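Local coordinates for protein arsenic responsive repressor ArsR (Corynebacterium glutamicum ATCC 13032, PDB 6J0E) that binds arsenic and probably represses transcription of arsenic-resistance genes as a dimeric winged helix-turn-helix regulator until As(III) relieves the repression, at residues B[45-50]-B[79-84]; B[62-67]-B[72-77]. One frame throughout, in Å; residues are numbered along the deposited sequence.

Interaction 1. Residues B[45-50]-B[79-84]; sequences RILSQL and KKMTEA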
loop_
_atom_site.group_PDB
_atom_site.type_symbol
_atom_site.label_atom_id
_atom_site.label_comp_id
_atom_site.label_asym_id
_atom_site.label_seq_id
_atom_site.Cartn_x
_atom_site.Cartn_y
_atom_site.Cartn_z
ATOM N N ARG B 45 6.810 8.980 9.291
ATOM C CA ARG B 45 7.070 10.452 9.345
ATOM C C ARG B 45 8.287 10.963 8.598
ATOM O O ARG B 45 8.199 12.067 8.016
ATOM C CB ARG B 45 7.106 10.948 10.764
ATOM C CG ARG B 45 5.783 10.727 11.458
ATOM C CD ARG B 45 5.419 11.722 12.589
ATOM N NE ARG B 45 6.499 11.854 13.547
ATOM C CZ ARG B 45 6.778 11.060 14.573
ATOM N NH1 ARG B 45 6.106 9.978 14.797
ATOM N NH2 ARG B 45 7.824 11.341 15.362
ATOM N N ILE B 46 9.364 10.231 8.623
ATOM C CA ILE B 46 10.504 10.589 7.819
ATOM C C ILE B 46 10.021 10.579 6.416
ATOM O O ILE B 46 10.296 11.547 5.701
ATOM C CB ILE B 46 11.722 9.696 7.984
ATOM C CG1 ILE B 46 12.170 9.774 9.410
ATOM C CG2 ILE B 46 12.724 10.064 6.908
ATOM C CD1 ILE B 46 13.386 8.953 9.855
ATOM N N LEU B 47 9.364 9.474 5.984
ATOM C CA LEU B 47 8.833 9.501 4.595
ATOM C C LEU B 47 7.976 10.659 4.257
ATOM O O LEU B 47 8.056 11.197 3.127
ATOM C CB LEU B 47 8.134 8.184 4.200
ATOM C CG LEU B 47 9.105 7.125 4.243
ATOM C CD1 LEU B 47 8.358 5.819 3.976
ATOM C CD2 LEU B 47 10.186 7.277 3.131
ATOM N N SER B 48 7.098 10.999 5.187
ATOM C CA SER B 48 6.316 12.267 5.119
ATOM C C SER B 48 7.013 13.538 4.978
ATOM O O SER B 48 6.588 14.379 4.215
ATOM C CB SER B 48 5.464 12.397 6.398
ATOM O OG SER B 48 4.197 11.972 6.049
ATOM N N GLN B 49 8.037 13.712 5.827
ATOM C CA GLN B 49 8.819 14.970 5.685
ATOM C C GLN B 49 9.511 15.006 4.283
ATOM O O GLN B 49 9.630 16.062 3.692
ATOM C CB GLN B 49 9.837 15.103 6.811
ATOM C CG GLN B 49 9.187 15.179 8.181
ATOM C CD GLN B 49 8.784 16.625 8.557
ATOM O OE1 GLN B 49 8.976 17.556 7.740
ATOM N NE2 GLN B 49 8.149 16.790 9.708
ATOM N N LEU B 50 9.994 13.821 3.792
ATOM C CA LEU B 50 10.660 13.804 2.527
ATOM C C LEU B 50 9.740 14.122 1.410
ATOM O O LEU B 50 10.024 15.004 0.530
ATOM C CB LEU B 50 11.350 12.461 2.313
ATOM C CG LEU B 50 12.457 12.234 3.327
ATOM C CD1 LEU B 50 13.014 10.831 3.039
ATOM C CD2 LEU B 50 13.585 13.254 3.283
ATOM N N LYS B 79 19.140 4.502 7.853
ATOM C CA LYS B 79 19.972 3.375 7.431
ATOM C C LYS B 79 18.945 2.162 7.098
ATOM O O LYS B 79 19.124 1.479 6.138
ATOM C CB LYS B 79 20.998 3.065 8.532
ATOM C CG LYS B 79 21.884 1.910 8.184
ATOM C CD LYS B 79 23.157 2.027 8.936
ATOM C CE LYS B 79 24.025 0.850 8.578
ATOM N NZ LYS B 79 23.428 -0.346 9.117
ATOM N N LYS B 80 17.972 1.897 7.954
ATOM C CA LYS B 80 17.058 0.774 7.759
ATOM C C LYS B 80 16.234 1.010 6.471
ATOM O O LYS B 80 16.108 0.113 5.701
ATOM C CB LYS B 80 16.155 0.633 8.974
ATOM C CG LYS B 80 16.952 0.239 10.242
ATOM C CD LYS B 80 17.582 -1.149 10.167
ATOM C CE LYS B 80 18.162 -1.494 11.599
ATOM N NZ LYS B 80 18.864 -2.771 11.358
ATOM N N MET B 81 15.814 2.245 6.204
ATOM C CA MET B 81 15.050 2.530 5.048
ATOM C C MET B 81 15.860 2.445 3.732
ATOM O O MET B 81 15.366 2.046 2.710
ATOM C CB MET B 81 14.293 3.822 5.150
ATOM C CG MET B 81 13.150 3.640 6.122
ATOM S SD MET B 81 12.292 5.191 5.989
ATOM C CE MET B 81 13.228 6.030 7.182
ATOM N N THR B 82 17.112 2.872 3.829
ATOM C CA THR B 82 18.053 2.752 2.693
ATOM C C THR B 82 18.392 1.204 2.439
ATOM O O THR B 82 18.479 0.886 1.336
ATOM C CB THR B 82 19.317 3.514 2.995
ATOM O OG1 THR B 82 19.012 4.920 3.081
ATOM C CG2 THR B 82 20.343 3.342 1.908
ATOM N N GLU B 83 18.608 0.428 3.470
ATOM C CA GLU B 83 18.952 -0.992 3.253
ATOM C C GLU B 83 17.703 -1.626 2.594
ATOM O O GLU B 83 17.779 -2.639 1.852
ATOM C CB GLU B 83 19.320 -1.603 4.557
ATOM C CG GLU B 83 20.703 -1.159 4.991
ATOM C CD GLU B 83 20.984 -1.316 6.433
ATOM O OE1 GLU B 83 22.163 -1.096 6.813
ATOM O OE2 GLU B 83 20.156 -1.795 7.175
ATOM N N ALA B 84 16.532 -1.163 2.977
ATOM C CA ALA B 84 15.292 -1.744 2.406
ATOM C C ALA B 84 15.038 -1.365 0.992
ATOM O O ALA B 84 14.165 -1.933 0.318
ATOM C CB ALA B 84 14.130 -1.488 3.318
#

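Interaction 2. Residues B[62-67]-B[72-77]; sequences ELTDLM and PTISHH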
loop_
_atom_site.group_PDB
_atom_site.type_symbol
_atom_site.label_atom_id
_atom_site.label_comp_id
_atom_site.label_asym_id
_atom_site.label_seq_id
_atom_site.Cartn_x
_atom_site.Cartn_y
_atom_site.Cartn_z
ATOM N N GLU B 62 19.102 18.262 8.532
ATOM C CA GLU B 62 17.871 18.949 8.222
ATOM C C GLU B 62 16.667 18.158 8.798
ATOM O O GLU B 62 15.703 18.730 9.349
ATOM C CB GLU B 62 17.776 19.139 6.717
ATOM C CG GLU B 62 16.512 19.887 6.262
ATOM C CD GLU B 62 16.396 20.191 4.731
ATOM O OE1 GLU B 62 17.318 19.961 3.902
ATOM O OE2 GLU B 62 15.293 20.657 4.340
ATOM N N LEU B 63 16.740 16.835 8.747
ATOM C CA LEU B 63 15.583 16.074 9.200
ATOM C C LEU B 63 15.541 16.117 10.749
ATOM O O LEU B 63 14.476 16.062 11.337
ATOM C CB LEU B 63 15.605 14.514 8.772
ATOM C CG LEU B 63 15.207 14.267 7.313
ATOM C CD1 LEU B 63 15.740 12.845 7.014
ATOM C CD2 LEU B 63 13.689 14.514 7.223
ATOM N N THR B 64 16.730 16.170 11.401
ATOM C CA THR B 64 16.695 16.190 12.905
ATOM C C THR B 64 16.088 17.568 13.319
ATOM O O THR B 64 15.308 17.584 14.292
ATOM C CB THR B 64 18.026 16.076 13.590
ATOM O OG1 THR B 64 18.781 17.160 13.126
ATOM C CG2 THR B 64 18.774 14.713 13.292
ATOM N N ASP B 65 16.423 18.640 12.640
ATOM C CA ASP B 65 15.812 19.919 12.927
ATOM C C ASP B 65 14.255 19.848 12.715
ATOM O O ASP B 65 13.458 20.366 13.541
ATOM C CB ASP B 65 16.563 21.000 12.087
ATOM C CG ASP B 65 16.453 22.465 12.678
ATOM O OD1 ASP B 65 16.385 22.718 13.914
ATOM O OD2 ASP B 65 16.443 23.364 11.833
ATOM N N LEU B 66 13.835 19.278 11.590
ATOM C CA LEU B 66 12.385 19.236 11.211
ATOM C C LEU B 66 11.591 18.394 12.223
ATOM O O LEU B 66 10.425 18.706 12.596
ATOM C CB LEU B 66 12.205 18.742 9.740
ATOM C CG LEU B 66 12.637 19.613 8.550
ATOM C CD1 LEU B 66 12.489 18.804 7.315
ATOM C CD2 LEU B 66 11.727 20.870 8.455
ATOM N N MET B 67 12.175 17.258 12.637
ATOM C CA MET B 67 11.430 16.357 13.441
ATOM C C MET B 67 11.577 16.430 14.973
ATOM O O MET B 67 10.803 15.798 15.672
ATOM C CB MET B 67 11.822 14.934 12.900
ATOM C CG MET B 67 11.550 14.811 11.432
ATOM S SD MET B 67 11.877 13.036 10.884
ATOM C CE MET B 67 10.523 12.156 11.715
ATOM N N PRO B 72 21.407 10.390 16.191
ATOM C CA PRO B 72 21.466 8.865 16.153
ATOM C C PRO B 72 20.070 8.201 15.821
ATOM O O PRO B 72 20.005 7.137 15.160
ATOM C CB PRO B 72 22.025 8.499 17.578
ATOM C CG PRO B 72 22.788 9.766 17.908
ATOM C CD PRO B 72 21.877 10.887 17.478
ATOM N N THR B 73 18.973 8.810 16.262
ATOM C CA THR B 73 17.668 8.208 15.977
ATOM C C THR B 73 17.370 8.243 14.501
ATOM O O THR B 73 17.006 7.173 13.889
ATOM C CB THR B 73 16.541 8.888 16.752
ATOM O OG1 THR B 73 16.701 8.457 18.075
ATOM C CG2 THR B 73 15.219 8.407 16.413
ATOM N N ILE B 74 17.430 9.456 13.933
ATOM C CA ILE B 74 17.125 9.588 12.529
ATOM C C ILE B 74 18.122 8.802 11.672
ATOM O O ILE B 74 17.770 8.171 10.692
ATOM C CB ILE B 74 17.212 11.043 12.062
ATOM C CG1 ILE B 74 16.130 11.930 12.754
ATOM C CG2 ILE B 74 17.006 11.174 10.566
ATOM C CD1 ILE B 74 14.697 11.679 12.440
ATOM N N SER B 75 19.416 8.862 12.017
ATOM C CA SER B 75 20.389 8.125 11.247
ATOM C C SER B 75 20.070 6.612 11.270
ATOM O O SER B 75 20.289 5.988 10.273
ATOM C CB SER B 75 21.826 8.316 11.722
ATOM O OG SER B 75 22.237 9.558 11.273
ATOM N N HIS B 76 19.579 6.080 12.396
ATOM C CA HIS B 76 19.296 4.627 12.493
ATOM C C HIS B 76 18.169 4.299 11.446
ATOM O O HIS B 76 18.209 3.323 10.701
ATOM C CB HIS B 76 18.838 4.280 13.891
ATOM C CG HIS B 76 18.244 2.916 14.011
ATOM N ND1 HIS B 76 19.038 1.819 14.262
ATOM C CD2 HIS B 76 16.971 2.482 13.992
ATOM C CE1 HIS B 76 18.273 0.745 14.356
ATOM N NE2 HIS B 76 17.008 1.132 14.225
ATOM N N HIS B 77 17.161 5.140 11.458
ATOM C CA HIS B 77 15.928 4.948 10.645
ATOM C C HIS B 77 16.303 5.091 9.182
ATOM O O HIS B 77 15.825 4.327 8.363
ATOM C CB HIS B 77 14.831 5.842 11.058
ATOM C CG HIS B 77 14.170 5.432 12.343
ATOM N ND1 HIS B 77 13.670 4.158 12.546
ATOM C CD2 HIS B 77 13.915 6.123 13.480
ATOM C CE1 HIS B 77 13.246 4.058 13.796
ATOM N NE2 HIS B 77 13.290 5.262 14.346
#

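Interaction 1. Residues B[45-50]-B[79-84]
Met81 reaches from helix 71-83 to Ile46 and Leu47 of helix 41-52, joining two helices of the winged helix-turn-helix fold of the ArsR family. By analogy with that fold, helix 71-83 is the DNA-reading helix, and the contact illustrates how such a helix is seated on its scaffold: one long side chain, Met81, carries this part of the seat, and Ile74, His77 and Leu78 of the same helix also touch Ile46. The backbones stay well apart, with Leu47 CA 9.4 Å from Met81 CA, and the side chains bridge the interval.

The two segments meet through apolar contacts alone. Met81 runs extended through chi2 and then turns at chi3 (-87°), which divides its work between two atoms. The side chains of Met81 and Leu47 run past each other in opposite directions, SD lying 4.1 Å from Leu47 CG. The terminal methyl of Met81 swings to the other neighbour and settles against Ile46, with CE 4.1 Å from Ile46 CG2, on the branch that stands trans to the backbone N. Leu87 of strand 87-92 also touches both Leu47 and Met81, so the first strand of the wing helps enclose the cluster. Ile114 of the second subunit reaches Leu47 as well.

Two polar groups of helix 41-52 reach the second subunit: Ser48 OG is hydrogen-bonded to its Leu23 N and Arg45 NH1 to its Ser28 OG. On the exposed side of helix 71-83, Lys79 NZ forms a salt bridge to Glu83 OE1 at 2.7 Å, approaching from the syn side, 22° out of the carboxylate plane. In the core, Met81 CE lies 4.0 Å from both Ile46 CB and Ile46 CD1.

Interaction 2. Residues B[62-67]-B[72-77]
No flat group stands between Ile74 and its three partners, Leu63, Thr64 and Met67. The imidazole of His77 lies farther along the same helix; His76 CD2 sits 3.9 Å above one of its faces, displaced toward the rim, while ND1 is hydrogen-bonded to Arg43 NE of helix 41-52. The contact itself belongs to the helix-turn-helix motif: the axes of segments 62-67 and 72-77 pass 9.7 Å apart at closest approach, their N-to-C directions 116° apart.

Ile74 is the shared partner of all three, and its two branches diverge. The side chains of Ile74 and Leu63 cross at about a right angle, with Ile74 CG2 4.0 Å from Leu63 CB. The other branch passes Thr64, whose CG2 is 3.9 Å from Ile74 CG1, and ends with CD1 3.5 Å from Met67 SD, a close approach. With chi1 of Thr64 at 59°, the methyl takes up the interface while OG1 is left to bond Asn61 O within its own helix turn.

No hydrogen bond links the two segments. The contact therefore rests on shape fit and burial of apolar groups, with no directional bond between the segments to fix the angle.

In the fold
Interactions 1 and 2 are successive anchorages of helix 71-83, and interaction 2 is nested inside the loop that interaction 1 closes. Their centres lie about 10 Å apart and the two contacts touch directly: Ile46 CG1 packs 3.6 Å from Met67 SD, and Ile46 CD1 is likewise 3.6 Å from His77 CB. Helix 41-52 thus supports both halves of the helix-turn-helix unit. Ala51, Gly54 and Cys55 line a site for arsenic near the end of this helix; the side chains of Leu47 and Leu63 are about 10 and 13 Å from a bound arsenic. Neither contact touches it; helix 41-52, which carries Ala51, could link site and probable DNA-binding unit, though geometry alone does not show it.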